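Local coordinates for 3-methyladenine dna-glycosylase (Archaeoglobus fulgidus, PDB 2JHN), which belongs to the helix-hairpin-helix (HhH-GPD) superfamily of DNA glycosylases, a family of base excision DNA repair proteins, at residues A[210-215]-A[225-230]; A[218-223]-A[237-242]. The protein carries 1 engineered substitution. All coordinates share one frame; numbering follows the deposited sequence.

Contacts 1 and 2 share helix 220-229, each having one segment on it. Their segments alternate along the chain, in the order 210-215, 218-223, 225-230, 237-242. Contact 1 joins the second half of that helix to the preceding helix 205-213, whereas contact 2 joins its first turn to the chain leading into helix 241-251. Their centres lie about 10 Å apart on one side of the chain's centre. They also meet directly, the methyl CG2 of Thr213 packing on Ala223 CB at 3.5 Å, and they share a sodium ion bound by Thr213 O and Phe215 O of contact 1 and Ile218 O of contact 2. All four segments belong to the HhH-GPD family region.

Contact 1. Residues A[210-215]-A[225-230]; sequences EYLTSF and LVLSIA. Engineered in segment 225-230: Ile229 (natural residue Met). With NA (sodium ion), chain E.
Leu212 and Val226 find each other through their first torsions. In Leu212 the CG branch lies anti to the carbonyl carbon (chi1 -67°), which carries the CD1 methyl to the neighbouring helix; in Val226 the methyl CG1 stands anti to the backbone N (chi1 166°) and receives it. Leu212 CD1 rests on Val226 CG1 at 3.8 Å, the two side chains slanting across one another. The same methyl looks a second way, approaching Leu227 CG at a looser 4.4 Å. The contact is wholly apolar, small and buried, one leucine methyl spanning two successive residues of the opposing helix.

Past Leu212 the chain makes polar and aromatic contacts of its own. Ser214 OG gives a 2.7 Å hydrogen bond to Tyr211 O, meeting the carbonyl at 134° and slightly out of its plane. Phe215 turns its ring edge to Tyr211, with CE2 3.6 Å above the tyrosine ring plane. The backbone then presents two carbonyls to the sodium ion, Thr213 O at 2.3 Å and Phe215 O at 2.5 Å; Ile218 O and two waters also bind it.

In the wider fold, helix 118-127 packs against both partners, its Ile122 touching Leu212 and Val226 and its Ala125 touching Val226, while Phe215 reaches helix 182-192 and Tyr211 lies on the loop residues Leu197 and Leu200.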
loop_
_atom_site.group_PDB
_atom_site.type_symbol
_atom_site.label_atom_id
_atom_site.label_comp_id
_atom_site.label_asym_id
_atom_site.label_seq_id
_atom_site.Cartn_x
_atom_site.Cartn_y
_atom_site.Cartn_z
ATOM N N GLU A 210 11.438 -4.923 -15.685
ATOM C CA GLU A 210 11.298 -5.164 -17.123
ATOM C C GLU A 210 9.985 -5.866 -17.459
ATOM O O GLU A 210 9.408 -5.625 -18.511
ATOM C CB GLU A 210 12.498 -5.946 -17.671
ATOM C CG GLU A 210 13.782 -5.138 -17.725
ATOM C CD GLU A 210 13.709 -3.959 -18.697
ATOM O OE1 GLU A 210 13.168 -4.135 -19.814
ATOM O OE2 GLU A 210 14.211 -2.865 -18.354
ATOM N N TYR A 211 9.495 -6.712 -16.558
ATOM C CA TYR A 211 8.191 -7.327 -16.757
ATOM C C TYR A 211 7.076 -6.276 -16.708
ATOM O O TYR A 211 6.243 -6.187 -17.631
ATOM C CB TYR A 211 7.956 -8.440 -15.751
ATOM C CG TYR A 211 6.558 -9.024 -15.785
ATOM C CD1 TYR A 211 6.180 -9.924 -16.782
ATOM C CD2 TYR A 211 5.615 -8.671 -14.809
ATOM C CE1 TYR A 211 4.871 -10.468 -16.815
ATOM C CE2 TYR A 211 4.328 -9.191 -14.814
ATOM C CZ TYR A 211 3.961 -10.095 -15.830
ATOM O OH TYR A 211 2.699 -10.635 -15.822
ATOM N N LEU A 212 7.081 -5.454 -15.659
ATOM C CA LEU A 212 6.018 -4.446 -15.513
ATOM C C LEU A 212 6.008 -3.486 -16.705
ATOM O O LEU A 212 4.972 -3.262 -17.304
ATOM C CB LEU A 212 6.146 -3.691 -14.178
ATOM C CG LEU A 212 5.866 -4.619 -12.985
ATOM C CD1 LEU A 212 6.432 -3.991 -11.715
ATOM C CD2 LEU A 212 4.355 -4.841 -12.881
ATOM N N THR A 213 7.182 -2.984 -17.083
ATOM C CA THR A 213 7.273 -1.969 -18.120
ATOM C C THR A 213 7.076 -2.565 -19.517
ATOM O O THR A 213 6.875 -1.815 -20.471
ATOM C CB THR A 213 8.599 -1.161 -18.078
ATOM O OG1 THR A 213 9.719 -2.053 -18.129
ATOM C CG2 THR A 213 8.668 -0.299 -16.811
ATOM N N SER A 214 7.107 -3.886 -19.619
ATOM C CA SER A 214 6.812 -4.591 -20.879
ATOM C C SER A 214 5.336 -4.455 -21.316
ATOM O O SER A 214 4.996 -4.716 -22.484
ATOM C CB SER A 214 7.252 -6.069 -20.809
ATOM O OG SER A 214 6.250 -6.893 -20.239
ATOM N N PHE A 215 4.458 -4.063 -20.395
ATOM C CA PHE A 215 3.075 -3.763 -20.747
ATOM C C PHE A 215 2.957 -2.332 -21.274
ATOM O O PHE A 215 3.504 -1.404 -20.688
ATOM C CB PHE A 215 2.158 -3.975 -19.528
ATOM C CG PHE A 215 2.065 -5.414 -19.092
ATOM C CD1 PHE A 215 1.039 -6.238 -19.566
ATOM C CD2 PHE A 215 3.004 -5.952 -18.218
ATOM C CE1 PHE A 215 0.961 -7.575 -19.167
ATOM C CE2 PHE A 215 2.916 -7.302 -17.803
ATOM C CZ PHE A 215 1.905 -8.099 -18.284
ATOM N N LEU A 225 6.617 2.497 -8.468
ATOM C CA LEU A 225 5.591 2.544 -7.399
ATOM C C LEU A 225 5.147 1.108 -7.024
ATOM O O LEU A 225 5.129 0.739 -5.848
ATOM C CB LEU A 225 4.394 3.395 -7.840
ATOM C CG LEU A 225 3.356 3.806 -6.810
ATOM C CD1 LEU A 225 4.054 4.722 -5.777
ATOM C CD2 LEU A 225 2.233 4.563 -7.567
ATOM N N VAL A 226 4.853 0.283 -8.025
ATOM C CA VAL A 226 4.480 -1.138 -7.758
ATOM C C VAL A 226 5.584 -1.846 -6.993
ATOM O O VAL A 226 5.321 -2.494 -5.976
ATOM C CB VAL A 226 4.140 -1.892 -9.052
ATOM C CG1 VAL A 226 4.105 -3.438 -8.816
ATOM C CG2 VAL A 226 2.792 -1.381 -9.617
ATOM N N LEU A 227 6.822 -1.720 -7.480
ATOM C CA LEU A 227 7.956 -2.376 -6.872
ATOM C C LEU A 227 8.059 -2.061 -5.365
ATOM O O LEU A 227 8.270 -2.953 -4.557
ATOM C CB LEU A 227 9.256 -1.983 -7.590
ATOM C CG LEU A 227 9.503 -2.879 -8.839
ATOM C CD1 LEU A 227 10.451 -2.210 -9.803
ATOM C CD2 LEU A 227 10.095 -4.204 -8.373
ATOM N N SER A 228 7.880 -0.806 -5.021
ATOM C CA SER A 228 8.034 -0.373 -3.619
ATOM C C SER A 228 6.777 -0.649 -2.782
ATOM O O SER A 228 6.863 -1.266 -1.704
ATOM C CB SER A 228 8.407 1.107 -3.564
ATOM O OG SER A 228 7.533 1.910 -4.331
ATOM N N ILE A 229 5.632 -0.193 -3.261
ATOM C CA ILE A 229 4.406 -0.236 -2.444
ATOM C C ILE A 229 3.636 -1.555 -2.478
ATOM O O ILE A 229 2.857 -1.821 -1.545
ATOM C CB ILE A 229 3.456 1.010 -2.650
ATOM C CG1 ILE A 229 2.591 0.877 -3.909
ATOM C CG2 ILE A 229 4.260 2.341 -2.612
ATOM C CD1 ILE A 229 1.460 1.973 -4.056
ATOM N N ALA A 230 3.844 -2.367 -3.518
ATOM C CA ALA A 230 3.174 -3.667 -3.673
ATOM C C ALA A 230 4.110 -4.872 -3.500
ATOM O O ALA A 230 3.709 -5.890 -2.908
ATOM C CB ALA A 230 2.432 -3.751 -5.022
HETATM NA NA NA E . 5.494 0.005 -20.883
HETATM O O HOH W 1 4.267 1.920 -21.794
HETATM O O HOH W 2 7.547 1.438 -21.204
#

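Contact 2. Residues A[218-223]-A[237-242]. With NA (sodium ion), chain E.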
loop_
_atom_site.group_PDB
_atom_site.type_symbol
_atom_site.label_atom_id
_atom_site.label_comp_id
_atom_site.label_asym_id
_atom_site.label_seq_id
_atom_site.Cartn_x
_atom_site.Cartn_y
_atom_site.Cartn_z
ATOM N N ILE A 218 2.313 0.943 -18.881
ATOM C CA ILE A 218 3.068 0.913 -17.617
ATOM C C ILE A 218 4.474 1.443 -17.902
ATOM O O ILE A 218 5.254 0.780 -18.576
ATOM C CB ILE A 218 3.143 -0.478 -16.992
ATOM C CG1 ILE A 218 1.720 -1.023 -16.715
ATOM C CG2 ILE A 218 3.985 -0.422 -15.699
ATOM C CD1 ILE A 218 1.651 -2.345 -15.949
ATOM N N GLY A 219 4.786 2.614 -17.360
ATOM C CA GLY A 219 6.131 3.190 -17.521
ATOM C C GLY A 219 6.914 3.174 -16.211
ATOM O O GLY A 219 6.564 2.416 -15.257
ATOM N N ARG A 220 7.950 4.018 -16.157
ATOM C CA ARG A 220 8.892 3.990 -15.027
ATOM C C ARG A 220 8.193 4.258 -13.680
ATOM O O ARG A 220 8.412 3.515 -12.725
ATOM C CB ARG A 220 10.031 4.982 -15.241
ATOM C CG ARG A 220 10.998 5.008 -14.099
ATOM C CD ARG A 220 12.240 5.821 -14.459
ATOM N NE ARG A 220 13.314 5.424 -13.556
ATOM C CZ ARG A 220 14.553 5.902 -13.594
ATOM N NH1 ARG A 220 14.889 6.833 -14.503
ATOM N NH2 ARG A 220 15.456 5.442 -12.716
ATOM N N TRP A 221 7.358 5.299 -13.619
ATOM C CA TRP A 221 6.720 5.686 -12.365
ATOM C C TRP A 221 5.813 4.580 -11.829
ATOM O O TRP A 221 5.972 4.169 -10.691
ATOM C CB TRP A 221 5.941 7.005 -12.497
ATOM C CG TRP A 221 5.108 7.301 -11.296
ATOM C CD1 TRP A 221 5.549 7.504 -10.003
ATOM C CD2 TRP A 221 3.686 7.399 -11.254
ATOM N NE1 TRP A 221 4.474 7.734 -9.173
ATOM C CE2 TRP A 221 3.321 7.676 -9.913
ATOM C CE3 TRP A 221 2.673 7.304 -12.229
ATOM C CZ2 TRP A 221 1.981 7.839 -9.515
ATOM C CZ3 TRP A 221 1.345 7.486 -11.837
ATOM C CH2 TRP A 221 1.012 7.743 -10.488
ATOM N N THR A 222 4.895 4.084 -12.657
ATOM C CA THR A 222 4.005 2.993 -12.241
ATOM C C THR A 222 4.800 1.750 -11.826
ATOM O O THR A 222 4.463 1.098 -10.828
ATOM C CB THR A 222 3.041 2.649 -13.369
ATOM O OG1 THR A 222 2.225 3.808 -13.618
ATOM C CG2 THR A 222 2.168 1.412 -12.989
ATOM N N ALA A 223 5.854 1.426 -12.568
ATOM C CA ALA A 223 6.614 0.198 -12.281
ATOM C C ALA A 223 7.351 0.356 -10.925
ATOM O O ALA A 223 7.315 -0.554 -10.056
ATOM C CB ALA A 223 7.587 -0.147 -13.451
ATOM N N PRO A 237 10.627 5.507 -6.022
ATOM C CA PRO A 237 9.889 6.106 -7.157
ATOM C C PRO A 237 9.980 7.635 -7.243
ATOM O O PRO A 237 9.035 8.365 -6.887
ATOM C CB PRO A 237 8.449 5.641 -6.919
ATOM C CG PRO A 237 8.343 5.570 -5.406
ATOM C CD PRO A 237 9.724 5.176 -4.894
ATOM N N ALA A 238 11.107 8.099 -7.755
ATOM C CA ALA A 238 11.463 9.521 -7.715
ATOM C C ALA A 238 10.622 10.415 -8.643
ATOM O O ALA A 238 10.536 11.641 -8.431
ATOM C CB ALA A 238 12.975 9.664 -8.006
ATOM N N ASP A 239 10.009 9.827 -9.676
ATOM C CA ASP A 239 9.097 10.586 -10.554
ATOM C C ASP A 239 7.777 10.949 -9.871
ATOM O O ASP A 239 7.049 11.801 -10.354
ATOM C CB ASP A 239 8.820 9.851 -11.883
ATOM C CG ASP A 239 10.076 9.629 -12.690
ATOM O OD1 ASP A 239 10.618 10.631 -13.227
ATOM O OD2 ASP A 239 10.538 8.458 -12.767
ATOM N N ASP A 240 7.460 10.303 -8.747
ATOM C CA ASP A 240 6.198 10.585 -8.070
ATOM C C ASP A 240 6.184 12.068 -7.633
ATOM O O ASP A 240 7.121 12.531 -6.968
ATOM C CB ASP A 240 6.001 9.617 -6.880
ATOM C CG ASP A 240 4.602 9.714 -6.280
ATOM O OD1 ASP A 240 3.741 8.862 -6.611
ATOM O OD2 ASP A 240 4.365 10.660 -5.497
ATOM N N LEU A 241 5.154 12.813 -8.037
ATOM C CA LEU A 241 5.079 14.260 -7.720
ATOM C C LEU A 241 4.981 14.568 -6.218
ATOM O O LEU A 241 5.576 15.521 -5.745
ATOM C CB LEU A 241 3.925 14.919 -8.469
ATOM C CG LEU A 241 4.478 15.453 -9.790
ATOM C CD1 LEU A 241 3.996 14.647 -10.982
ATOM C CD2 LEU A 241 4.106 16.918 -9.909
ATOM N N GLY A 242 4.238 13.747 -5.485
ATOM C CA GLY A 242 4.230 13.834 -4.031
ATOM C C GLY A 242 5.588 13.599 -3.397
ATOM O O GLY A 242 5.969 14.299 -2.444
HETATM NA NA NA E . 5.494 0.005 -20.883
HETATM O O HOH W 1 4.267 1.920 -21.794
HETATM O O HOH W 2 7.547 1.438 -21.204
#
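Trp221 and Asp240 form the one hydrogen bond between the segments: the indole NE1 donates to Asp240 OD1 at 2.9 Å, with an N-H...O angle of 147°. The oxygen sits at the indole edge, near the ring plane, and is met on its anti side, somewhat out of the carboxylate plane. Ring and carboxylate planes are turned 47° apart. The other oxygen, OD2, caps the backbone N of Val243, so the aspartate serves the N-cap of helix 241-251 and the indole together, two bonds to different oxygens that should restrain the rotation of the carboxylate.

Van der Waals contact supports this bond. A chi1 of 171° swings the Trp221 indole away from its own amide nitrogen and across to the turn, where CD1 lies 3.6 Å from Asp240 N, and its CB meets Asp239 CB at 4.1 Å. The type I turn from Pro237 to Asp240 brings both aspartates against the tryptophan.

Electrostatics are looser at the outer side. Asp239 OD2 lies 3.6 Å from Arg220 CD but 4.2 Å from NE, well out of the guanidinium plane, so it is opposite charge rather than a directed bond that relates them. Each charge has its salt bridge elsewhere, Arg220 with Glu224 and Asp239 with Arg263.

Metal coordination completes the account: Ile218 O binds sodium at 2.5 Å, joining Thr213 O and Phe215 O. A glycine-rich hairpin whose carbonyls hold a metal ion is characteristic of the DNA-binding helix-hairpin-helix, and Pro237 with the Asp239-Asp240 pair is consistent with the Gly/Pro-rich loop and aspartate that complete the HhH-GPD name.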